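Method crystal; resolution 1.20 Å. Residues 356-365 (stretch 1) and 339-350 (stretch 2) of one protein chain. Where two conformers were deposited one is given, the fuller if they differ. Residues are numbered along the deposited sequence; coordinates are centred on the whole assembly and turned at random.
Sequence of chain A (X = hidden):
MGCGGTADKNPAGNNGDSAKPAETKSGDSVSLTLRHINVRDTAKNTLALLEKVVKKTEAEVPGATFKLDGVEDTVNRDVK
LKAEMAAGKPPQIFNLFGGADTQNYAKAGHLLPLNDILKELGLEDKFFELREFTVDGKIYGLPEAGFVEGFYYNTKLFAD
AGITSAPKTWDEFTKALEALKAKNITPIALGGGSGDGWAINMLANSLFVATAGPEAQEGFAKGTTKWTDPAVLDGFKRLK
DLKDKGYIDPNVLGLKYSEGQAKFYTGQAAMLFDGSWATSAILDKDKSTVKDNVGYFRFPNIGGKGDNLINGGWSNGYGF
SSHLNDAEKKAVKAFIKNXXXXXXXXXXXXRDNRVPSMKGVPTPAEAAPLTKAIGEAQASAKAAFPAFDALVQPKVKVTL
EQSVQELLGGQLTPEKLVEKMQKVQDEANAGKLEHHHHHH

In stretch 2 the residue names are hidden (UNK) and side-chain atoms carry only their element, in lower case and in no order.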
ATOM      1  N   PRO A 356      10.170   8.855  -1.404  1.00 11.55           N
ATOM      2  CA  PRO A 356      10.742   8.659  -2.750  1.00 10.88           C
ATOM      3  C   PRO A 356      10.938   7.202  -3.134  1.00  9.99           C
ATOM      4  O   PRO A 356      11.240   6.338  -2.303  1.00 10.31           O
ATOM      5  CB  PRO A 356      12.093   9.373  -2.676  1.00 11.43           C
ATOM      6  CG  PRO A 356      11.876  10.425  -1.634  1.00 13.26           C
ATOM      7  CD  PRO A 356      10.987   9.797  -0.603  1.00 12.45           C
ATOM      8  N   SER A 357      10.783   6.943  -4.431  1.00  9.23           N
ATOM      9  CA  SER A 357      11.257   5.691  -5.011  1.00  8.73           C
ATOM     10  C   SER A 357      12.629   5.813  -5.652  1.00  8.82           C
ATOM     11  O   SER A 357      13.232   4.784  -5.982  1.00  9.29           O
ATOM     12  CB  SER A 357      10.269   5.187  -6.056  1.00  9.31           C
ATOM     13  OG  SER A 357      10.154   6.145  -7.086  1.00  9.20           O
ATOM     14  N   MET A 358      13.128   7.035  -5.847  1.00  8.51           N
ATOM     15  CA  MET A 358      14.405   7.305  -6.496  1.00  8.57           C
ATOM     16  C   MET A 358      15.397   7.788  -5.457  1.00  8.93           C
ATOM     17  O   MET A 358      15.021   8.436  -4.482  1.00  9.78           O
ATOM     18  CB  MET A 358      14.202   8.403  -7.549  1.00  9.47           C
ATOM     19  CG  MET A 358      13.354   7.906  -8.732  1.00  9.72           C
ATOM     20  SD  MET A 358      13.080   9.174  -9.968  1.00 10.26           S
ATOM     21  CE  MET A 358      14.729   9.184 -10.718  1.00 11.47           C
ATOM     22  N   LYS A 359      16.662   7.440  -5.673  1.00  9.55           N
ATOM     23  CA  LYS A 359      17.744   7.756  -4.747  1.00  9.63           C
ATOM     24  C   LYS A 359      18.195   9.208  -4.847  1.00 10.35           C
ATOM     25  O   LYS A 359      18.146   9.824  -5.900  1.00 11.46           O
ATOM     26  CB  LYS A 359      18.962   6.876  -5.063  1.00 11.20           C
ATOM     27  CG  LYS A 359      18.727   5.378  -4.944  1.00 13.53           C
ATOM     28  CD  LYS A 359      19.903   4.582  -5.473  1.00 16.50           C
ATOM     29  CE  LYS A 359      19.515   3.225  -5.948  1.00 18.32           C
ATOM     30  NZ  LYS A 359      20.589   2.552  -6.688  1.00 17.47           N
ATOM     31  N   GLY A 360      18.688   9.739  -3.736  1.00 10.78           N
ATOM     32  CA  GLY A 360      19.349  11.026  -3.765  1.00 12.02           C
ATOM     33  C   GLY A 360      18.500  12.253  -3.528  1.00 12.20           C
ATOM     34  O   GLY A 360      19.005  13.370  -3.699  1.00 12.63           O
ATOM     35  N   VAL A 361      17.233  12.098  -3.149  1.00 11.23           N
ATOM     36  CA  VAL A 361      16.429  13.268  -2.800  1.00 11.91           C
ATOM     37  C   VAL A 361      16.984  13.847  -1.500  1.00 13.57           C
ATOM     38  O   VAL A 361      17.049  13.127  -0.503  1.00 13.88           O
ATOM     39  CB  VAL A 361      14.948  12.890  -2.651  1.00 12.09           C
ATOM     40  CG1 VAL A 361      14.154  14.072  -2.141  1.00 13.39           C
ATOM     41  CG2 VAL A 361      14.390  12.342  -3.954  1.00 12.49           C
ATOM     42  N   PRO A 362      17.389  15.116  -1.438  1.00 14.42           N
ATOM     43  CA  PRO A 362      17.916  15.652  -0.176  1.00 16.59           C
ATOM     44  C   PRO A 362      16.848  15.712   0.906  1.00 16.67           C
ATOM     45  O   PRO A 362      15.647  15.801   0.633  1.00 15.98           O
ATOM     46  CB  PRO A 362      18.400  17.060  -0.558  1.00 17.95           C
ATOM     47  CG  PRO A 362      18.514  17.060  -2.031  1.00 17.92           C
ATOM     48  CD  PRO A 362      17.461  16.118  -2.517  1.00 15.46           C
ATOM     49  N   THR A 363      17.290  15.664   2.157  1.00 18.61           N
ATOM     50  CA  THR A 363      16.358  15.820   3.268  1.00 20.54           C
ATOM     51  C   THR A 363      15.692  17.193   3.147  1.00 19.80           C
ATOM     52  O   THR A 363      16.384  18.193   2.921  1.00 21.73           O
ATOM     53  CB  THR A 363      17.108  15.686   4.598  1.00 25.22           C
ATOM     54  OG1 THR A 363      17.727  14.395   4.660  1.00 28.56           O
ATOM     55  CG2 THR A 363      16.171  15.822   5.789  1.00 26.32           C
ATOM     56  N   PRO A 364      14.366  17.285   3.246  1.00 19.05           N
ATOM     57  CA  PRO A 364      13.725  18.602   3.160  1.00 20.59           C
ATOM     58  C   PRO A 364      14.249  19.551   4.233  1.00 22.92           C
ATOM     59  O   PRO A 364      14.576  19.139   5.347  1.00 22.04           O
ATOM     60  CB  PRO A 364      12.235  18.285   3.361  1.00 20.93           C
ATOM     61  CG  PRO A 364      12.088  16.856   2.943  1.00 20.46           C
ATOM     62  CD  PRO A 364      13.379  16.192   3.349  1.00 20.18           C
ATOM     63  N   ALA A 365      14.320  20.844   3.884  1.00 26.21           N
ATOM     64  CA  ALA A 365      14.796  21.851   4.828  1.00 28.36           C
ATOM     65  C   ALA A 365      13.899  21.933   6.058  1.00 30.18           C
ATOM     66  O   ALA A 365      14.391  22.099   7.188  1.00 30.19           O
ATOM     67  CB  ALA A 365      14.873  23.214   4.134  1.00 28.78           C
ATOM     68  N   UNK A 339       8.270  12.445 -15.407  1.00  9.75           N
ATOM     69  CA  UNK A 339       7.705  12.062 -14.123  1.00  9.15           C
ATOM     70  C   UNK A 339       8.770  11.562 -13.155  1.00  8.99           C
ATOM     71  O   UNK A 339       8.752  11.918 -11.969  1.00  9.11           O
ATOM     72  c   UNK A 339       4.877  11.547 -12.636  1.00 10.94           C
ATOM     73  c   UNK A 339       4.410  10.157 -10.745  1.00 10.42           C
ATOM     74  c   UNK A 339       6.108   9.551 -12.317  1.00  9.99           C
ATOM     75  c   UNK A 339       4.160  11.293 -11.482  1.00 10.37           C
ATOM     76  c   UNK A 339       5.859  10.684 -13.064  1.00  9.57           C
ATOM     77  c   UNK A 339       6.642  10.974 -14.312  1.00 10.18           C
ATOM     78  c   UNK A 339       5.389   9.288 -11.157  1.00 10.02           C
ATOM     79  N   UNK A 340       9.689  10.725 -13.641  1.00  8.96           N
ATOM     80  CA  UNK A 340      10.696  10.070 -12.798  1.00  8.21           C
ATOM     81  C   UNK A 340      11.956  10.924 -12.796  1.00  8.93           C
ATOM     82  O   UNK A 340      12.943  10.641 -13.464  1.00  9.70           O
ATOM     83  c   UNK A 340      10.933   8.638 -13.275  1.00  9.44           C
ATOM     84  c   UNK A 340       9.714   7.776 -13.085  1.00  8.76           C
ATOM     85  o   UNK A 340       6.330   5.438 -12.560  1.00  9.82           O
ATOM     86  c   UNK A 340       7.443   6.218 -12.722  1.00  9.38           C
ATOM     87  c   UNK A 340       8.301   6.442 -11.656  1.00  8.73           C
ATOM     88  c   UNK A 340       7.718   6.744 -13.955  1.00  9.36           C
ATOM     89  c   UNK A 340       8.836   7.526 -14.129  1.00  9.02           C
ATOM     90  c   UNK A 340       9.418   7.225 -11.846  1.00  9.31           C
ATOM     91  N   UNK A 341      11.894  12.015 -12.042  1.00  9.77           N
ATOM     92  CA  UNK A 341      13.036  12.905 -11.875  0.54 10.95           C
ATOM     93  C   UNK A 341      13.058  13.361 -10.424  1.00 10.69           C
ATOM     94  O   UNK A 341      12.023  13.390  -9.751  1.00 10.74           O
ATOM     95  c   UNK A 341      11.689  14.855 -12.787  0.54 16.15           C
ATOM     96  c   UNK A 341      12.945  14.003 -12.961  0.54 14.62           C
ATOM     97  o   UNK A 341      14.110  14.827 -12.940  0.54 14.46           O
ATOM     98  N   UNK A 342      14.248  13.680  -9.928  1.00 10.85           N
ATOM     99  CA  UNK A 342      14.354  13.991  -8.505  1.00 11.48           C
ATOM    100  C   UNK A 342      13.617  15.274  -8.146  1.00 11.44           C
ATOM    101  O   UNK A 342      13.240  15.474  -7.002  1.00 12.48           O
ATOM    102  c   UNK A 342      15.823  14.102  -8.077  1.00 11.65           C
ATOM    103  c   UNK A 342      17.947  12.938  -7.398  1.00 12.11           C
ATOM    104  c   UNK A 342      16.634  12.811  -8.162  1.00 11.70           C
ATOM    105  c   UNK A 342      15.858  11.620  -7.659  1.00 13.05           C
ATOM    106  N   UNK A 343      13.414  16.149  -9.088  1.00 12.81           N
ATOM    107  CA  UNK A 343      12.674  17.357  -8.846  1.00 15.26           C
ATOM    108  C   UNK A 343      11.197  17.094  -8.574  1.00 14.75           C
ATOM    109  O   UNK A 343      10.627  17.609  -7.594  1.00 15.84           O
ATOM    110  c   UNK A 343      13.394  18.408  -9.719  1.00 21.31           C
ATOM    111  c   UNK A 343      12.843  19.811  -9.710  1.00 24.16           C
ATOM    112  o   UNK A 343      14.589  20.781 -11.270  1.00 25.52           O
ATOM    113  c   UNK A 343      13.675  20.776 -10.548  1.00 25.73           C
ATOM    114  o   UNK A 343      12.763  20.925 -11.492  1.00 26.56           O
ATOM    115  N   UNK A 344      10.634  16.119  -9.262  1.00 13.32           N
ATOM    116  CA  UNK A 344       9.256  15.717  -9.003  1.00 13.15           C
ATOM    117  C   UNK A 344       9.171  14.927  -7.695  1.00 12.01           C
ATOM    118  O   UNK A 344       8.291  15.157  -6.858  1.00 13.71           O
ATOM    119  c   UNK A 344       8.720  14.905 -10.199  1.00 13.52           C
ATOM    120  c   UNK A 344       7.358  14.285  -9.874  1.00 13.80           C
ATOM    121  c   UNK A 344       8.641  15.773 -11.472  1.00 14.62           C
ATOM    122  c   UNK A 344       7.748  16.986 -11.374  1.00 15.54           C
ATOM    123  N   UNK A 345      10.098  13.981  -7.502  1.00 10.14           N
ATOM    124  CA  UNK A 345      10.116  13.194  -6.278  1.00 10.37           C
ATOM    125  C   UNK A 345      10.325  14.085  -5.060  1.00 11.07           C
ATOM    126  O   UNK A 345       9.750  13.840  -3.993  1.00 11.94           O
ATOM    127  c   UNK A 345      11.040  11.125  -7.453  1.00 10.49           C
ATOM    128  c   UNK A 345      11.232  12.154  -6.363  1.00  9.78           C
ATOM    129  c   UNK A 345      10.564   9.790  -6.936  1.00  9.49           C
ATOM    130  o   UNK A 345      11.058   9.294  -5.926  1.00  9.96           O
ATOM    131  n   UNK A 345       9.589   9.200  -7.616  1.00 11.12           N
ATOM    132  N   UNK A 346      11.162  15.112  -5.197  1.00 11.74           N
ATOM    133  CA  UNK A 346      11.420  16.010  -4.088  1.00 13.20           C
ATOM    134  C   UNK A 346      10.238  16.898  -3.764  1.00 14.55           C
ATOM    135  O   UNK A 346       9.994  17.220  -2.595  1.00 15.85           O
ATOM    136  N   UNK A 347       9.504  17.337  -4.793  1.00 14.60           N
ATOM    137  CA  UNK A 347       8.294  18.119  -4.551  1.00 15.58           C
ATOM    138  C   UNK A 347       7.242  17.255  -3.858  1.00 15.94           C
ATOM    139  O   UNK A 347       6.550  17.714  -2.938  1.00 17.91           O
ATOM    140  o   UNK A 347       6.770  20.345  -7.907  1.00 23.68           O
ATOM    141  c   UNK A 347       6.366  19.312  -5.757  1.00 21.07           C
ATOM    142  c   UNK A 347       7.750  18.687  -5.867  1.00 18.41           C
ATOM    143  c   UNK A 347       5.958  20.168  -6.973  1.00 22.95           C
ATOM    144  o   UNK A 347       4.821  20.696  -6.980  1.00 24.84           O
ATOM    145  N   UNK A 348       7.129  15.983  -4.268  1.00 15.81           N
ATOM    146  CA  UNK A 348       6.183  15.072  -3.629  1.00 14.43           C
ATOM    147  C   UNK A 348       6.513  14.869  -2.151  1.00 14.86           C
ATOM    148  O   UNK A 348       5.611  14.833  -1.303  1.00 15.74           O
ATOM    149  c   UNK A 348       6.158  13.726  -4.372  1.00 15.08           C
ATOM    150  N   UNK A 349       7.801  14.698  -1.833  1.00 14.91           N
ATOM    151  CA  UNK A 349       8.220  14.559  -0.445  1.00 15.40           C
ATOM    152  C   UNK A 349       8.032  15.862   0.331  1.00 17.05           C
ATOM    153  O   UNK A 349       7.513  15.849   1.452  1.00 17.26           O
ATOM    154  c   UNK A 349       9.682  14.117  -0.404  1.00 13.58           C
ATOM    155  c   UNK A 349      11.774  13.711   0.904  1.00 13.77           C
ATOM    156  c   UNK A 349       9.610  13.016   1.887  1.00 14.66           C
ATOM    157  c   UNK A 349      10.294  14.032   0.996  1.00 13.80           C
ATOM    158  N   UNK A 350       8.430  16.995  -0.260  1.00 19.42           N
ATOM    159  CA  UNK A 350       8.392  18.266   0.443  1.00 22.79           C
ATOM    160  C   UNK A 350       6.997  18.717   0.821  1.00 25.61           C
ATOM    161  O   UNK A 350       6.818  19.333   1.870  1.00 26.78           O
TER

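Position 339 has one carbon leading to a ring of six carbons, with no oxygen. It does not touch stretch 1. It is Phe 339.

Position 340 has the same ring bearing one oxygen. Its CB lies 4.0 Å from SD of Met 358, and its backbone C lies 3.5 Å from the same sulfur. It is Tyr 340, the first residue to leave the preceding helix.

Position 341 has one carbon carrying an oxygen and a carbon. Its CA-to-CB bond points away from stretch 1, and its backbone N lies 3.7 Å from SD of Met 358. It is Thr 341. It sits at the N-cap of the next helix, but its side chain makes no capping bond.

Position 342 has four carbons, forked at the second. One tip packs on CB of Met 358 and on the backbone at 359. This is Leu 342. Its CD2 is 3.6 Å from CB of Met 358 and 3.4 Å from O of Lys 359.

Position 343 has three carbons, the third carrying two oxygens, and makes no contact with stretch 1. It is Glu 343.

Position 344 has four carbons, forked at the first, with one arm two carbons long. It is Ile 344, out of reach of stretch 1.

Position 345 has three carbons, the third carrying one oxygen and one nitrogen. The terminal amide meets the backbone and side chain of stretch 1. Three carbons ending in an amide make this Gln 345. Its OE1 accepts hydrogen bonds from N of Ser 357 at 2.8 Å and N of Met 358 at 3.1 Å. Its NE2 gives a weak one to OG of Ser 357 at 3.2 Å.

Position 346 has no side-chain atoms. Its CA lies 3.9 Å from CG1 of Val 361. It is Gly 346.

Position 347 has three carbons ending in two oxygens, out of reach. It is Glu 347.

Position 348 has a single carbon, also out of reach. It is Ala 348.

Position 349 has four carbons, forked at the second. One branch tip packs against the side chains of two prolines and a valine. It is Leu 349. Its CD2 lies 3.8 Å from CG of Pro 364, 3.9 Å from CG1 of Val 361 and 4.2 Å from CG of Pro 356.

Position 350 has no side-chain atoms. Its CA is 6.0 Å from CA of Pro 364. It is Gly 350.

The contact sets an irregular segment against a helix. OE1 of Gln 345 accepts from the backbone N of Ser 357 and of Met 358, tying the segment to the helix there. Leu 342 and Leu 349 supply apolar packing. Val 361 packs between them, its CG2 4.1 Å from CD2 of Leu 342 and its CG1 3.9 Å from CD2 of Leu 349.

Stretch 2 (339-350) FYTLEIQGEALG
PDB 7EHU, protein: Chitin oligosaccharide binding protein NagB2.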